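Local coordinates for protein cytochrome P450 reductase (Amycolatopsis methanolica 239, PDB 5OGX) that transfers electrons from NADH through FAD and a [2Fe-2S] cluster to its partner cytochrome P450, which O-demethylates guaiacol and other lignin-derived aromatics, at residues A[27-32]-A[94-100]; A[115-119]-A[177-181]; A[196-200]-A[301-305]. All coordinates share one frame; numbering follows the deposited sequence.

Interaction 1 (A[27-32]-A[94-100]); sequences LRGGVW and GRVTHPL
Arg-95 lays its guanidinium flat over one face of the Trp-32 indole, the two planes only 10° apart and Arg-95 CZ 3.8 Å from the centroid of the five-membered ring, a cation-pi stack. The chain of Arg-95 is extended from CG to NE, and Val-96 O, lying close to the guanidinium plane, accepts from Arg-95 NH1 and helps to hold the group's rotation over the ring. A chi1 of -180° swings the Trp-32 indole out to where Arg-95 can lie on it. Thr-97 CB packs on Trp-32 CB at 3.7 Å. Backbone bonds flank the stack: Trp-32 N to Arg-95 O and Gly-94 N to Trp-32 O, with Thr-97 N to Gly-30 O further along. At the helix end Leu-27 O takes Leu-100 N (2.9 Å) and Gly-30 N from opposite faces of its plane, and Leu-100 CB lies against Leu-27 CB. A water donates to both Arg-28 O and Leu-100 O, while the Arg-28 guanidinium forms a salt bridge with Asp-102. Gly-30, with positive phi, is the C-prime residue of a Schellman motif ending helix 22-28, and the linker leading to strand 101-114 pairs with this turn of the plant-type ferredoxin (beta-grasp) [2Fe-2S] domain.

Interaction 2 (A[115-119]-A[177-181]); sequences RDTRR and WLFDG
The backbones stay well apart, Arg-118 CA on strand 117-124 lying 7.6 Å from Phe-179 CA just past helix 174-178, and side chains bridge the gap. The Arg-118 and Phe-179 side chains run antiparallel alongside one another, with the guanidinium and phenyl planes 19° apart. The aliphatic part of the arginine does the covering: Arg-118 CD sits over one face of the ring in a CH-pi contact, 3.7 Å from the centroid of Phe-179, and Arg-118 CG touches Phe-179 CE2 at 3.6 Å. With CG set anti to the carbonyl carbon (chi1 -84°) and the chain extended to NE, Arg-118 carries its head past the ring to the end of the helix. There Arg-118 NH1 donates to Leu-178 O at 2.8 Å, a moderately bent bond of 146°, with the acceptor somewhat tilted from the guanidinium plane. Arg-118 NH1 also donates to a water that accepts from Gly-181 N, and this water lies in the guanidinium plane. At the far end of the phenyl group, Phe-179 CZ comes within 3.4 Å of Asp-116 O, and Thr-117 N lies at the ring edge. Val-165 of strand 160-166 touches both Leu-178 and Phe-179, placing the contact on the FAD-binding barrel. Arg-118 NE forms a salt bridge with Asp-112, so the guanidinium is shared between a carboxylate and the helix terminus. Its positive charge probably complements the partial negative charge of the C-terminal carbonyls, while its methylenes give Phe-179 an apolar surface to rest on.

Interaction 3 (A[196-200]-A[301-305]); sequences DFHLP and GWLCG
Phe-197 begins the contact between the segment leaving the FAD-binding barrel and strand 300-305, part of the parallel sheet of the NAD-binding domain. It is the centre of an inverse gamma turn, and with CG anti to the backbone nitrogen (chi1 -170°) its ring extends toward the strand. There it meets Trp-302 in a T-shaped (edge-to-face) pair: the indole edge points at the phenyl face, with the centroids of Phe-197 and the Trp-302 six-membered ring 5.6 Å apart and the planes at 62°. Phe-197 CE1 and Trp-302 CE3 are the closest atoms of the pair at 3.7 Å. Phe-197 CE2 rests on Cys-304 CB at 3.9 Å, and the cysteine sulfur stands obliquely to the ring as a longer sulfur-aromatic contact. Ile-225 of helix 219-232 and His-328 of strand 327-331 also touch Phe-197. Next, His-198 offers its backbone carbonyl to the indole edge, while its imidazole turns back to its own segment, where His-198 ND1 donates to Leu-199 O at 2.9 Å. Leu-199 then brings CD2 within 3.8 Å of Trp-302 CZ2, its side chain crossing the indole at about a right angle. His-328 stacks on Trp-302, so the indole is held by both the barrel exit and the neighbouring strand. With an alanine here instead of Trp-302, the face of Phe-197, Leu-199 CD2 and the stacked His-328 ring would probably lose their common partner, opening a gap between barrel exit and strand. The indole rim makes its nearest approach to the incoming segment at Trp-302 CH2, 3.3 Å from His-198 O.

The three contacts tie together different parts of a three-domain reductase. Interaction 3 is the buried one, near the centre of the chain, and joins the FAD-binding and NAD-binding parts with aromatic and apolar groups and no hydrogen bond between its segments. Interactions 1 and 2 are only partly buried and each uses an arginine laid over an aromatic ring: by its guanidinium in 1, beside several backbone bonds, and by its methylenes in 2, with a single bond to a helix end. Interaction 2 stays within the FAD-binding domain and touches neither of the others. Interactions 1 and 3 meet directly, since Trp-32 NE1 probably hydrogen-bonds Asp-196 OD1 at 2.9 Å, linking the iron-sulfur domain to 196-200.

Interaction 1 (A[27-32]-A[94-100])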
loop_
_atom_site.group_PDB
_atom_site.type_symbol
_atom_site.label_atom_id
_atom_site.label_comp_id
_atom_site.label_asym_id
_atom_site.label_seq_id
_atom_site.Cartn_x
_atom_site.Cartn_y
_atom_site.Cartn_z
ATOM N N LEU A 27 -4.169 14.990 -5.495
ATOM C CA LEU A 27 -3.154 14.102 -6.062
ATOM C C LEU A 27 -3.096 14.202 -7.583
ATOM O O LEU A 27 -2.017 14.080 -8.175
ATOM C CB LEU A 27 -3.391 12.648 -5.644
ATOM C CG LEU A 27 -3.347 12.320 -4.152
ATOM C CD1 LEU A 27 -3.640 10.823 -3.944
ATOM C CD2 LEU A 27 -2.012 12.704 -3.522
ATOM N N ARG A 28 -4.238 14.393 -8.239
ATOM C CA ARG A 28 -4.198 14.572 -9.689
ATOM C C ARG A 28 -3.439 15.837 -10.073
ATOM O O ARG A 28 -2.858 15.907 -11.164
ATOM C CB ARG A 28 -5.618 14.600 -10.253
ATOM C CG ARG A 28 -6.277 13.220 -10.287
ATOM C CD ARG A 28 -7.582 13.270 -11.043
ATOM N NE ARG A 28 -8.220 11.962 -11.130
ATOM C CZ ARG A 28 -8.016 11.098 -12.119
ATOM N NH1 ARG A 28 -7.179 11.398 -13.102
ATOM N NH2 ARG A 28 -8.653 9.933 -12.129
ATOM N N GLY A 29 -3.412 16.831 -9.191
ATOM C CA GLY A 29 -2.594 18.010 -9.382
ATOM C C GLY A 29 -1.164 17.894 -8.903
ATOM O O GLY A 29 -0.444 18.900 -8.903
ATOM N N GLY A 30 -0.728 16.703 -8.490
ATOM C CA GLY A 30 0.612 16.534 -7.961
ATOM C C GLY A 30 0.832 17.161 -6.603
ATOM O O GLY A 30 1.979 17.440 -6.244
ATOM N N VAL A 31 -0.242 17.411 -5.851
ATOM C CA VAL A 31 -0.185 18.062 -4.543
ATOM C C VAL A 31 -0.429 16.977 -3.507
ATOM O O VAL A 31 -1.514 16.384 -3.475
ATOM C CB VAL A 31 -1.232 19.177 -4.411
ATOM C CG1 VAL A 31 -1.252 19.711 -2.979
ATOM C CG2 VAL A 31 -0.979 20.283 -5.431
ATOM N N TRP A 32 0.570 16.708 -2.671
ATOM C CA TRP A 32 0.493 15.558 -1.778
ATOM C C TRP A 32 -0.311 15.861 -0.522
ATOM O O TRP A 32 -0.233 16.952 0.052
ATOM C CB TRP A 32 1.883 15.092 -1.358
ATOM C CG TRP A 32 1.791 13.900 -0.441
ATOM C CD1 TRP A 32 1.500 12.608 -0.791
ATOM C CD2 TRP A 32 1.955 13.909 0.976
ATOM N NE1 TRP A 32 1.488 11.800 0.334
ATOM C CE2 TRP A 32 1.777 12.582 1.430
ATOM C CE3 TRP A 32 2.258 14.918 1.912
ATOM C CZ2 TRP A 32 1.862 12.233 2.781
ATOM C CZ3 TRP A 32 2.360 14.570 3.250
ATOM C CH2 TRP A 32 2.168 13.236 3.674
ATOM N N GLY A 94 0.952 19.377 0.822
ATOM C CA GLY A 94 1.229 20.403 -0.154
ATOM C C GLY A 94 2.508 20.212 -0.951
ATOM O O GLY A 94 2.660 20.845 -2.007
ATOM N N ARG A 95 3.440 19.396 -0.464
ATOM C CA ARG A 95 4.651 19.094 -1.217
ATOM C C ARG A 95 4.304 18.394 -2.530
ATOM O O ARG A 95 3.212 17.854 -2.704
ATOM C CB ARG A 95 5.589 18.207 -0.402
ATOM C CG ARG A 95 5.070 16.789 -0.151
ATOM C CD ARG A 95 6.205 15.857 0.283
ATOM N NE ARG A 95 5.754 14.546 0.760
ATOM C CZ ARG A 95 5.418 13.524 -0.027
ATOM N NH1 ARG A 95 5.451 13.659 -1.345
ATOM N NH2 ARG A 95 5.041 12.356 0.503
ATOM N N VAL A 96 5.270 18.389 -3.452
ATOM C CA VAL A 96 5.101 17.703 -4.733
ATOM C C VAL A 96 5.002 16.196 -4.529
ATOM O O VAL A 96 5.720 15.607 -3.706
ATOM C CB VAL A 96 6.280 18.047 -5.658
ATOM C CG1 VAL A 96 6.124 17.357 -7.006
ATOM C CG2 VAL A 96 6.378 19.553 -5.819
ATOM N N THR A 97 4.125 15.555 -5.303
ATOM C CA THR A 97 4.121 14.103 -5.395
ATOM C C THR A 97 3.903 13.704 -6.845
ATOM O O THR A 97 3.584 14.532 -7.701
ATOM C CB THR A 97 3.059 13.465 -4.487
ATOM O OG1 THR A 97 3.260 12.044 -4.443
ATOM C CG2 THR A 97 1.640 13.765 -4.979
ATOM N N HIS A 98 4.123 12.422 -7.117
ATOM C CA HIS A 98 3.793 11.870 -8.423
ATOM C C HIS A 98 2.305 12.053 -8.687
ATOM O O HIS A 98 1.484 11.693 -7.836
ATOM C CB HIS A 98 4.151 10.388 -8.480
ATOM C CG HIS A 98 5.563 10.101 -8.087
ATOM N ND1 HIS A 98 6.638 10.593 -8.795
ATOM C CD2 HIS A 98 6.080 9.384 -7.062
ATOM C CE1 HIS A 98 7.760 10.189 -8.223
ATOM N NE2 HIS A 98 7.448 9.456 -7.167
ATOM N N PRO A 99 1.915 12.577 -9.840
ATOM C CA PRO A 99 0.492 12.833 -10.083
ATOM C C PRO A 99 -0.308 11.542 -10.186
ATOM O O PRO A 99 0.103 10.577 -10.833
ATOM C CB PRO A 99 0.490 13.588 -11.415
ATOM C CG PRO A 99 1.734 13.066 -12.119
ATOM C CD PRO A 99 2.753 12.855 -11.016
ATOM N N LEU A 100 -1.467 11.543 -9.545
ATOM C CA LEU A 100 -2.446 10.486 -9.755
ATOM C C LEU A 100 -3.000 10.600 -11.167
ATOM O O LEU A 100 -3.420 11.682 -11.579
ATOM C CB LEU A 100 -3.575 10.618 -8.733
ATOM C CG LEU A 100 -4.784 9.689 -8.847
ATOM C CD1 LEU A 100 -4.332 8.245 -8.650
ATOM C CD2 LEU A 100 -5.824 10.069 -7.794
HETATM O O HOH W 1 -2.997 13.843 -13.056
#

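Interaction 2 (A[115-119]-A[177-181])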
loop_
_atom_site.group_PDB
_atom_site.type_symbol
_atom_site.label_atom_id
_atom_site.label_comp_id
_atom_site.label_asym_id
_atom_site.label_seq_id
_atom_site.Cartn_x
_atom_site.Cartn_y
_atom_site.Cartn_z
ATOM N N ARG A 115 -0.847 -21.381 -4.195
ATOM C CA ARG A 115 -2.218 -21.627 -3.765
ATOM C C ARG A 115 -2.981 -20.316 -3.636
ATOM O O ARG A 115 -2.562 -19.411 -2.905
ATOM C CB ARG A 115 -2.245 -22.375 -2.434
ATOM C CG ARG A 115 -3.660 -22.601 -1.909
ATOM C CD ARG A 115 -3.670 -23.625 -0.785
ATOM N NE ARG A 115 -2.886 -23.180 0.365
ATOM C CZ ARG A 115 -2.649 -23.932 1.437
ATOM N NH1 ARG A 115 -1.930 -23.457 2.443
ATOM N NH2 ARG A 115 -3.137 -25.161 1.497
ATOM N N ASP A 116 -4.087 -20.214 -4.377
ATOM C CA ASP A 116 -4.966 -19.042 -4.357
ATOM C C ASP A 116 -4.223 -17.740 -4.651
ATOM O O ASP A 116 -4.629 -16.679 -4.182
ATOM C CB ASP A 116 -5.696 -18.914 -3.017
ATOM C CG ASP A 116 -6.764 -19.969 -2.830
ATOM O OD1 ASP A 116 -7.275 -20.489 -3.842
ATOM O OD2 ASP A 116 -7.089 -20.272 -1.665
ATOM N N THR A 117 -3.145 -17.791 -5.432
ATOM C CA THR A 117 -2.317 -16.612 -5.660
ATOM C C THR A 117 -2.019 -16.468 -7.143
ATOM O O THR A 117 -1.625 -17.439 -7.798
ATOM C CB THR A 117 -1.002 -16.687 -4.869
ATOM O OG1 THR A 117 -1.283 -16.957 -3.491
ATOM C CG2 THR A 117 -0.258 -15.369 -4.972
ATOM N N ARG A 118 -2.199 -15.253 -7.665
ATOM C CA ARG A 118 -1.895 -14.953 -9.054
ATOM C C ARG A 118 -0.981 -13.741 -9.167
ATOM O O ARG A 118 -1.116 -12.771 -8.413
ATOM C CB ARG A 118 -3.162 -14.691 -9.849
ATOM C CG ARG A 118 -3.798 -15.974 -10.325
ATOM C CD ARG A 118 -5.073 -15.755 -11.111
ATOM N NE ARG A 118 -5.347 -16.975 -11.865
ATOM C CZ ARG A 118 -6.155 -17.070 -12.915
ATOM N NH1 ARG A 118 -6.811 -16.008 -13.373
ATOM N NH2 ARG A 118 -6.301 -18.251 -13.509
ATOM N N ARG A 119 -0.075 -13.797 -10.135
ATOM C CA ARG A 119 0.675 -12.629 -10.569
ATOM C C ARG A 119 -0.044 -12.025 -11.764
ATOM O O ARG A 119 -0.463 -12.744 -12.675
ATOM C CB ARG A 119 2.115 -12.991 -10.950
ATOM C CG ARG A 119 3.067 -11.784 -10.937
ATOM C CD ARG A 119 4.387 -12.058 -11.658
ATOM N NE ARG A 119 4.952 -13.370 -11.330
ATOM C CZ ARG A 119 5.675 -13.630 -10.243
ATOM N NH1 ARG A 119 5.935 -12.671 -9.348
ATOM N NH2 ARG A 119 6.139 -14.857 -10.047
ATOM N N TRP A 177 -13.351 -12.256 -11.018
ATOM C CA TRP A 177 -12.744 -11.620 -12.184
ATOM C C TRP A 177 -11.265 -11.964 -12.342
ATOM O O TRP A 177 -10.883 -12.593 -13.335
ATOM C CB TRP A 177 -12.945 -10.106 -12.104
ATOM C CG TRP A 177 -12.162 -9.297 -13.098
ATOM C CD1 TRP A 177 -12.050 -9.520 -14.444
ATOM C CD2 TRP A 177 -11.397 -8.115 -12.821
ATOM N NE1 TRP A 177 -11.258 -8.548 -15.017
ATOM C CE2 TRP A 177 -10.841 -7.679 -14.042
ATOM C CE3 TRP A 177 -11.123 -7.388 -11.658
ATOM C CZ2 TRP A 177 -10.023 -6.547 -14.129
ATOM C CZ3 TRP A 177 -10.310 -6.258 -11.748
ATOM C CH2 TRP A 177 -9.781 -5.848 -12.977
ATOM N N LEU A 178 -10.421 -11.561 -11.383
ATOM C CA LEU A 178 -8.985 -11.768 -11.556
ATOM C C LEU A 178 -8.618 -13.249 -11.567
ATOM O O LEU A 178 -7.592 -13.625 -12.145
ATOM C CB LEU A 178 -8.208 -11.030 -10.464
ATOM C CG LEU A 178 -8.417 -9.511 -10.494
ATOM C CD1 LEU A 178 -7.908 -8.871 -9.207
ATOM C CD2 LEU A 178 -7.736 -8.892 -11.711
ATOM N N PHE A 179 -9.433 -14.094 -10.942
ATOM C CA PHE A 179 -9.236 -15.538 -10.968
ATOM C C PHE A 179 -10.200 -16.242 -11.909
ATOM O O PHE A 179 -10.130 -17.468 -12.047
ATOM C CB PHE A 179 -9.385 -16.111 -9.554
ATOM C CG PHE A 179 -8.171 -15.913 -8.700
ATOM C CD1 PHE A 179 -7.891 -14.662 -8.150
ATOM C CD2 PHE A 179 -7.293 -16.961 -8.468
ATOM C CE1 PHE A 179 -6.764 -14.473 -7.371
ATOM C CE2 PHE A 179 -6.159 -16.777 -7.694
ATOM C CZ PHE A 179 -5.895 -15.532 -7.144
ATOM N N ASP A 180 -11.092 -15.499 -12.565
ATOM C CA ASP A 180 -12.121 -16.135 -13.393
ATOM C C ASP A 180 -12.535 -15.153 -14.490
ATOM O O ASP A 180 -13.553 -14.460 -14.393
ATOM C CB ASP A 180 -13.329 -16.561 -12.563
ATOM C CG ASP A 180 -14.454 -17.081 -13.423
ATOM O OD1 ASP A 180 -14.144 -17.617 -14.506
ATOM O OD2 ASP A 180 -15.632 -16.940 -13.026
ATOM N N GLY A 181 -11.745 -15.105 -15.557
ATOM C CA GLY A 181 -12.102 -14.240 -16.666
ATOM C C GLY A 181 -10.983 -13.377 -17.210
ATOM O O GLY A 181 -10.848 -13.237 -18.431
HETATM O O HOH W 2 -8.753 -15.874 -15.740
#

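Interaction 3 (A[196-200]-A[301-305])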
loop_
_atom_site.group_PDB
_atom_site.type_symbol
_atom_site.label_atom_id
_atom_site.label_comp_id
_atom_site.label_asym_id
_atom_site.label_seq_id
_atom_site.Cartn_x
_atom_site.Cartn_y
_atom_site.Cartn_z
ATOM N N ASP A 196 1.041 5.864 0.783
ATOM C CA ASP A 196 2.179 6.426 1.498
ATOM C C ASP A 196 3.160 5.367 1.993
ATOM O O ASP A 196 4.078 5.695 2.754
ATOM C CB ASP A 196 1.700 7.224 2.712
ATOM C CG ASP A 196 1.069 8.516 2.338
ATOM O OD1 ASP A 196 1.395 9.028 1.239
ATOM O OD2 ASP A 196 0.263 9.015 3.164
ATOM N N PHE A 197 2.985 4.110 1.607
ATOM C CA PHE A 197 3.804 3.020 2.140
ATOM C C PHE A 197 5.076 2.895 1.304
ATOM O O PHE A 197 5.231 1.986 0.489
ATOM C CB PHE A 197 2.987 1.729 2.121
ATOM C CG PHE A 197 3.613 0.567 2.867
ATOM C CD1 PHE A 197 3.877 0.634 4.231
ATOM C CD2 PHE A 197 3.841 -0.624 2.202
ATOM C CE1 PHE A 197 4.400 -0.468 4.917
ATOM C CE2 PHE A 197 4.371 -1.732 2.869
ATOM C CZ PHE A 197 4.649 -1.651 4.230
ATOM N N HIS A 198 6.010 3.826 1.513
ATOM C CA HIS A 198 7.227 3.824 0.705
ATOM C C HIS A 198 8.370 4.423 1.507
ATOM O O HIS A 198 8.159 5.048 2.544
ATOM C CB HIS A 198 7.022 4.577 -0.619
ATOM C CG HIS A 198 6.598 6.005 -0.445
ATOM N ND1 HIS A 198 7.480 7.000 -0.078
ATOM C CD2 HIS A 198 5.389 6.602 -0.587
ATOM C CE1 HIS A 198 6.831 8.153 0.002
ATOM N NE2 HIS A 198 5.558 7.940 -0.296
ATOM N N LEU A 199 9.594 4.241 0.995
ATOM C CA LEU A 199 10.778 4.749 1.661
ATOM C C LEU A 199 10.798 6.276 1.674
ATOM O O LEU A 199 10.278 6.925 0.763
ATOM C CB LEU A 199 12.035 4.253 0.939
ATOM C CG LEU A 199 12.267 2.746 1.067
ATOM C CD1 LEU A 199 13.268 2.232 0.032
ATOM C CD2 LEU A 199 12.760 2.440 2.461
ATOM N N PRO A 200 11.439 6.866 2.672
ATOM C CA PRO A 200 11.701 8.306 2.645
ATOM C C PRO A 200 12.655 8.651 1.516
ATOM O O PRO A 200 13.241 7.748 0.893
ATOM C CB PRO A 200 12.332 8.568 4.021
ATOM C CG PRO A 200 12.968 7.291 4.386
ATOM C CD PRO A 200 12.070 6.203 3.826
ATOM N N GLY A 301 10.465 -0.724 10.818
ATOM C CA GLY A 301 9.592 -1.857 10.544
ATOM C C GLY A 301 8.498 -1.516 9.561
ATOM O O GLY A 301 7.915 -0.432 9.601
ATOM N N TRP A 302 8.204 -2.464 8.682
ATOM C CA TRP A 302 7.265 -2.287 7.581
ATOM C C TRP A 302 6.305 -3.465 7.603
ATOM O O TRP A 302 6.718 -4.601 7.359
ATOM C CB TRP A 302 8.015 -2.224 6.246
ATOM C CG TRP A 302 9.050 -1.133 6.252
ATOM C CD1 TRP A 302 10.253 -1.108 6.917
ATOM C CD2 TRP A 302 8.936 0.104 5.576
ATOM N NE1 TRP A 302 10.895 0.098 6.687
ATOM C CE2 TRP A 302 10.096 0.854 5.865
ATOM C CE3 TRP A 302 7.952 0.655 4.756
ATOM C CZ2 TRP A 302 10.296 2.132 5.366
ATOM C CZ3 TRP A 302 8.149 1.940 4.268
ATOM C CH2 TRP A 302 9.318 2.656 4.569
ATOM N N LEU A 303 5.016 -3.207 7.875
ATOM C CA LEU A 303 4.037 -4.277 8.018
ATOM C C LEU A 303 2.958 -4.105 6.961
ATOM O O LEU A 303 2.395 -3.013 6.828
ATOM C CB LEU A 303 3.381 -4.264 9.410
ATOM C CG LEU A 303 4.192 -4.733 10.615
ATOM C CD1 LEU A 303 3.762 -3.981 11.855
ATOM C CD2 LEU A 303 3.974 -6.224 10.835
ATOM N N CYS A 304 2.637 -5.181 6.245
ATOM C CA CYS A 304 1.579 -5.084 5.249
ATOM C C CYS A 304 0.788 -6.381 5.204
ATOM O O CYS A 304 1.368 -7.467 5.180
ATOM C CB CYS A 304 2.168 -4.758 3.879
ATOM S SG CYS A 304 0.970 -4.826 2.556
ATOM N N GLY A 305 -0.532 -6.266 5.187
ATOM C CA GLY A 305 -1.384 -7.433 5.160
ATOM C C GLY A 305 -2.756 -7.081 5.687
ATOM O O GLY A 305 -3.125 -5.912 5.763
#